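Long-range contact in ribonuclease VapC2 (PDB 3ZVK), which cleaves single-stranded RNA as the magnesium-dependent toxin of a type II toxin-antitoxin system, in which it forms complexes with the antitoxin VapB2: residues Thr33-Gln45 and Leu61-Phe73. The protein carries 1 engineered substitution. Numbering follows the deposited sequence.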
loop_
_atom_site.group_PDB
_atom_site.type_symbol
_atom_site.label_atom_id
_atom_site.label_comp_id
_atom_site.label_asym_id
_atom_site.label_seq_id
_atom_site.Cartn_x
_atom_site.Cartn_y
_atom_site.Cartn_z
ATOM N N THR A 33 -4.564 -30.087 6.808
ATOM C CA THR A 33 -5.305 -28.865 6.505
ATOM C C THR A 33 -6.331 -29.145 5.425
ATOM O O THR A 33 -5.984 -29.613 4.334
ATOM C CB THR A 33 -4.341 -27.753 6.041
ATOM O OG1 THR A 33 -3.371 -27.493 7.060
ATOM C CG2 THR A 33 -5.062 -26.462 5.690
ATOM N N ILE A 34 -7.602 -28.840 5.728
ATOM C CA ILE A 34 -8.699 -28.940 4.777
ATOM C C ILE A 34 -8.886 -27.585 4.154
ATOM O O ILE A 34 -9.075 -26.591 4.873
ATOM C CB ILE A 34 -9.985 -29.522 5.392
ATOM C CG1 ILE A 34 -9.700 -31.013 5.835
ATOM C CG2 ILE A 34 -11.130 -29.474 4.320
ATOM C CD1 ILE A 34 -10.568 -31.492 6.848
ATOM N N ALA A 35 -8.809 -27.532 2.810
ATOM C CA ALA A 35 -8.958 -26.280 2.054
ATOM C C ALA A 35 -9.780 -26.389 0.777
ATOM O O ALA A 35 -10.130 -27.487 0.340
ATOM C CB ALA A 35 -7.578 -25.725 1.732
ATOM N N ILE A 36 -10.109 -25.236 0.185
ATOM C CA ILE A 36 -10.739 -25.087 -1.138
ATOM C C ILE A 36 -10.050 -23.966 -1.863
ATOM O O ILE A 36 -9.597 -23.005 -1.250
ATOM C CB ILE A 36 -12.298 -24.950 -1.226
ATOM C CG1 ILE A 36 -12.838 -23.686 -0.529
ATOM C CG2 ILE A 36 -13.032 -26.247 -0.842
ATOM C CD1 ILE A 36 -14.190 -23.214 -1.038
ATOM N N SER A 37 -9.965 -24.090 -3.162
ATOM C CA SER A 37 -9.414 -23.068 -4.030
ATOM C C SER A 37 -10.454 -21.955 -4.086
ATOM O O SER A 37 -11.644 -22.230 -4.000
ATOM C CB SER A 37 -9.250 -23.645 -5.438
ATOM O OG SER A 37 -8.689 -22.676 -6.307
ATOM N N SER A 38 -10.019 -20.707 -4.264
ATOM C CA SER A 38 -10.941 -19.598 -4.480
ATOM C C SER A 38 -11.774 -19.886 -5.770
ATOM O O SER A 38 -12.910 -19.410 -5.845
ATOM C CB SER A 38 -10.196 -18.269 -4.575
ATOM O OG SER A 38 -9.162 -18.268 -5.548
ATOM N N ILE A 39 -11.236 -20.734 -6.733
ATOM C CA ILE A 39 -11.908 -21.185 -7.983
ATOM C C ILE A 39 -13.149 -22.061 -7.668
ATOM O O ILE A 39 -14.191 -21.899 -8.287
ATOM C CB ILE A 39 -10.938 -21.861 -9.022
ATOM C CG1 ILE A 39 -9.633 -21.045 -9.273
ATOM C CG2 ILE A 39 -11.667 -22.188 -10.335
ATOM C CD1 ILE A 39 -9.822 -19.564 -9.774
ATOM N N VAL A 40 -13.038 -22.929 -6.676
ATOM C CA VAL A 40 -14.147 -23.746 -6.163
ATOM C C VAL A 40 -15.192 -22.812 -5.576
ATOM O O VAL A 40 -16.364 -22.941 -5.914
ATOM C CB VAL A 40 -13.713 -24.824 -5.124
ATOM C CG1 VAL A 40 -14.928 -25.456 -4.441
ATOM C CG2 VAL A 40 -12.838 -25.886 -5.780
ATOM N N LEU A 41 -14.756 -21.842 -4.754
ATOM C CA LEU A 41 -15.639 -20.851 -4.122
ATOM C C LEU A 41 -16.394 -20.011 -5.137
ATOM O O LEU A 41 -17.582 -19.735 -4.936
ATOM C CB LEU A 41 -14.903 -20.000 -3.078
ATOM C CG LEU A 41 -15.777 -19.072 -2.247
ATOM C CD1 LEU A 41 -16.899 -19.837 -1.467
ATOM C CD2 LEU A 41 -14.949 -18.090 -1.443
ATOM N N ALA A 42 -15.742 -19.684 -6.273
ATOM C CA ALA A 42 -16.370 -18.958 -7.380
ATOM C C ALA A 42 -17.550 -19.786 -7.890
ATOM O O ALA A 42 -18.647 -19.254 -8.052
ATOM C CB ALA A 42 -15.367 -18.727 -8.491
ATOM N N GLU A 43 -17.343 -21.106 -8.083
ATOM C CA GLU A 43 -18.382 -22.025 -8.544
ATOM C C GLU A 43 -19.521 -22.162 -7.523
ATOM O O GLU A 43 -20.685 -22.135 -7.905
ATOM C CB GLU A 43 -17.785 -23.399 -8.879
ATOM C CG GLU A 43 -16.820 -23.413 -10.056
ATOM C CD GLU A 43 -17.400 -23.256 -11.448
ATOM O OE1 GLU A 43 -18.545 -23.703 -11.689
ATOM O OE2 GLU A 43 -16.710 -22.662 -12.302
ATOM N N LEU A 44 -19.192 -22.270 -6.241
ATOM C CA LEU A 44 -20.177 -22.391 -5.159
ATOM C C LEU A 44 -21.007 -21.103 -5.001
ATOM O O LEU A 44 -22.222 -21.162 -4.840
ATOM C CB LEU A 44 -19.496 -22.814 -3.835
ATOM C CG LEU A 44 -18.791 -24.185 -3.812
ATOM C CD1 LEU A 44 -18.049 -24.352 -2.508
ATOM C CD2 LEU A 44 -19.774 -25.377 -4.084
ATOM N N GLN A 45 -20.359 -19.937 -5.118
ATOM C CA GLN A 45 -21.052 -18.636 -5.096
ATOM C C GLN A 45 -22.006 -18.479 -6.309
ATOM O O GLN A 45 -23.110 -17.950 -6.166
ATOM C CB GLN A 45 -20.055 -17.477 -4.998
ATOM C CG GLN A 45 -19.524 -17.220 -3.566
ATOM C CD GLN A 45 -20.589 -16.803 -2.556
ATOM O OE1 GLN A 45 -20.442 -17.007 -1.378
ATOM N NE2 GLN A 45 -21.719 -16.259 -2.985
ATOM N N LEU A 61 -23.626 -22.623 2.686
ATOM C CA LEU A 61 -22.273 -22.435 2.173
ATOM C C LEU A 61 -21.388 -21.788 3.266
ATOM O O LEU A 61 -20.284 -22.275 3.485
ATOM C CB LEU A 61 -22.302 -21.586 0.872
ATOM C CG LEU A 61 -20.937 -21.153 0.261
ATOM C CD1 LEU A 61 -20.033 -22.352 0.016
ATOM C CD2 LEU A 61 -21.131 -20.312 -0.992
ATOM N N ASP A 62 -21.881 -20.739 3.971
ATOM C CA ASP A 62 -21.136 -20.047 5.039
ATOM C C ASP A 62 -20.744 -21.016 6.173
ATOM O O ASP A 62 -19.608 -20.962 6.645
ATOM C CB ASP A 62 -21.927 -18.845 5.602
ATOM C CG ASP A 62 -22.207 -17.697 4.637
ATOM O OD1 ASP A 62 -21.581 -17.661 3.551
ATOM O OD2 ASP A 62 -23.054 -16.820 4.976
ATOM N N ILE A 63 -21.674 -21.929 6.565
ATOM C CA ILE A 63 -21.479 -22.966 7.585
ATOM C C ILE A 63 -20.412 -23.975 7.128
ATOM O O ILE A 63 -19.526 -24.352 7.904
ATOM C CB ILE A 63 -22.830 -23.628 7.932
ATOM C CG1 ILE A 63 -23.674 -22.659 8.783
ATOM C CG2 ILE A 63 -22.640 -24.925 8.688
ATOM C CD1 ILE A 63 -25.129 -22.934 8.770
ATOM N N PHE A 64 -20.480 -24.368 5.861
ATOM C CA PHE A 64 -19.556 -25.303 5.231
ATOM C C PHE A 64 -18.122 -24.764 5.237
ATOM O O PHE A 64 -17.188 -25.512 5.555
ATOM C CB PHE A 64 -20.050 -25.660 3.801
ATOM C CG PHE A 64 -19.220 -26.711 3.110
ATOM C CD1 PHE A 64 -19.231 -28.024 3.543
ATOM C CD2 PHE A 64 -18.359 -26.369 2.085
ATOM C CE1 PHE A 64 -18.384 -28.974 2.962
ATOM C CE2 PHE A 64 -17.549 -27.330 1.476
ATOM C CZ PHE A 64 -17.555 -28.621 1.930
ATOM N N LEU A 65 -17.962 -23.454 4.973
ATOM C CA LEU A 65 -16.666 -22.775 4.908
ATOM C C LEU A 65 -16.036 -22.500 6.262
ATOM O O LEU A 65 -14.818 -22.294 6.321
ATOM C CB LEU A 65 -16.776 -21.439 4.127
ATOM C CG LEU A 65 -17.298 -21.454 2.696
ATOM C CD1 LEU A 65 -17.576 -20.047 2.205
ATOM C CD2 LEU A 65 -16.358 -22.175 1.767
ATOM N N SER A 66 -16.844 -22.487 7.346
ATOM C CA SER A 66 -16.359 -22.225 8.700
ATOM C C SER A 66 -15.151 -23.038 9.168
ATOM O O SER A 66 -14.343 -22.484 9.923
ATOM C CB SER A 66 -17.492 -22.263 9.717
ATOM O OG SER A 66 -17.983 -23.569 9.900
ATOM N N ARG A 67 -14.995 -24.328 8.747
ATOM C CA ARG A 67 -13.838 -25.131 9.195
ATOM C C ARG A 67 -12.817 -25.424 8.072
ATOM O O ARG A 67 -11.873 -26.183 8.279
ATOM C CB ARG A 67 -14.269 -26.370 9.982
ATOM C CG ARG A 67 -15.210 -26.037 11.127
ATOM C CD ARG A 67 -15.451 -27.176 12.107
ATOM N NE ARG A 67 -14.247 -27.587 12.844
ATOM C CZ ARG A 67 -13.701 -26.901 13.842
ATOM N NH1 ARG A 67 -14.235 -25.758 14.237
ATOM N NH2 ARG A 67 -12.611 -27.347 14.441
ATOM N N LEU A 68 -12.944 -24.683 6.950
ATOM C CA LEU A 68 -12.142 -24.725 5.707
ATOM C C LEU A 68 -11.202 -23.521 5.611
ATOM O O LEU A 68 -11.526 -22.490 6.117
ATOM C CB LEU A 68 -13.124 -24.607 4.455
ATOM C CG LEU A 68 -13.255 -25.811 3.525
ATOM C CD1 LEU A 68 -12.938 -27.024 4.221
ATOM C CD2 LEU A 68 -14.641 -25.990 3.039
ATOM N N GLU A 69 -10.098 -23.638 4.869
ATOM C CA GLU A 69 -9.208 -22.551 4.524
ATOM C C GLU A 69 -9.478 -22.265 3.031
ATOM O O GLU A 69 -9.474 -23.187 2.217
ATOM C CB GLU A 69 -7.755 -22.979 4.721
ATOM C CG GLU A 69 -6.745 -21.848 4.511
ATOM C CD GLU A 69 -5.307 -22.179 4.887
ATOM O OE1 GLU A 69 -5.096 -22.814 5.946
ATOM O OE2 GLU A 69 -4.390 -21.782 4.132
ATOM N N ILE A 70 -9.780 -21.011 2.676
ATOM C CA ILE A 70 -9.989 -20.614 1.268
ATOM C C ILE A 70 -8.633 -20.127 0.737
ATOM O O ILE A 70 -8.075 -19.171 1.271
ATOM C CB ILE A 70 -11.131 -19.578 1.096
ATOM C CG1 ILE A 70 -12.413 -20.076 1.804
ATOM C CG2 ILE A 70 -11.386 -19.299 -0.406
ATOM C CD1 ILE A 70 -13.235 -18.971 2.355
ATOM N N ILE A 71 -8.064 -20.851 -0.233
ATOM C CA ILE A 71 -6.748 -20.521 -0.777
ATOM C C ILE A 71 -6.915 -19.774 -2.084
ATOM O O ILE A 71 -7.573 -20.270 -2.990
ATOM C CB ILE A 71 -5.809 -21.764 -0.911
ATOM C CG1 ILE A 71 -5.675 -22.533 0.439
ATOM C CG2 ILE A 71 -4.418 -21.359 -1.469
ATOM C CD1 ILE A 71 -4.875 -23.829 0.371
ATOM N N ASP A 72 -6.321 -18.579 -2.174
ATOM C CA ASP A 72 -6.363 -17.733 -3.364
ATOM C C ASP A 72 -5.585 -18.355 -4.531
ATOM O O ASP A 72 -4.532 -18.969 -4.310
ATOM C CB ASP A 72 -5.819 -16.328 -3.037
ATOM C CG ASP A 72 -6.670 -15.547 -2.027
ATOM O OD1 ASP A 72 -7.863 -15.950 -1.784
ATOM O OD2 ASP A 72 -6.146 -14.540 -1.458
ATOM N N PHE A 73 -6.127 -18.239 -5.763
ATOM C CA PHE A 73 -5.435 -18.770 -6.939
ATOM C C PHE A 73 -4.304 -17.773 -7.229
ATOM O O PHE A 73 -4.546 -16.636 -7.624
ATOM C CB PHE A 73 -6.387 -18.953 -8.124
ATOM C CG PHE A 73 -5.716 -19.574 -9.320
ATOM C CD1 PHE A 73 -5.637 -20.951 -9.449
ATOM C CD2 PHE A 73 -5.139 -18.776 -10.316
ATOM C CE1 PHE A 73 -4.999 -21.534 -10.560
ATOM C CE2 PHE A 73 -4.493 -19.352 -11.418
ATOM C CZ PHE A 73 -4.415 -20.732 -11.529
#
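Thr-33 meets the outermost strand, within this chain, of the parallel PIN-domain sheet through its methyl CG2, which lies against the carboxylate of Glu-69. Strands 33-37 and 69-71 are parallel neighbours, joined by a beta-alpha-beta crossover through helices 38-50 and 54-65. Ile-34 O accepts from Glu-69 N at 3.1 Å. Ala-35 turns to the sheet face of Glu-69 and Ile-71, where its CB is 3.6 Å from Ile-71 CD1. Ile-36 uses both backbone groups: its N donates to Glu-69 O, and its O accepts from Ile-71 N in a nearly straight bond (2.8 Å, 175°). Its side chain points to the other face, shared with Ile-70. With CG1 between the backbone N and the carbonyl carbon (chi1 63°), the chain carries CD1 to Leu-65 CD2, 3.7 Å away and nearly perpendicular to that side chain. Ser-37 is the N-cap of helix 38-50. Its OG accepts from Ile-39 N and also bonds to His-105. Ser-38 N donates to Ile-71 O, while Ser-38 OG bonds to Phe-73 O of the second subunit. The contact therefore runs up to the toxin dimer interface. Ile-39 CG1 comes obliquely to the Phe-73 ring, 4.0 Å from Phe-73 CD1, and its CD1 touches Phe-73 CB. Leu-41 splits its branches: CD1 touches Leu-65 CD1, and CD2 touches Ile-70 CG2. Leu-44 packs its CD1 on Leu-61 CD1 at 3.8 Å. Gln-45 bends at chi2 (-63°), which brings its amide beside Leu-61. Its NE2 bonds to Gln-58, and its OE1 lies 3.4 Å from Leu-61 CD2.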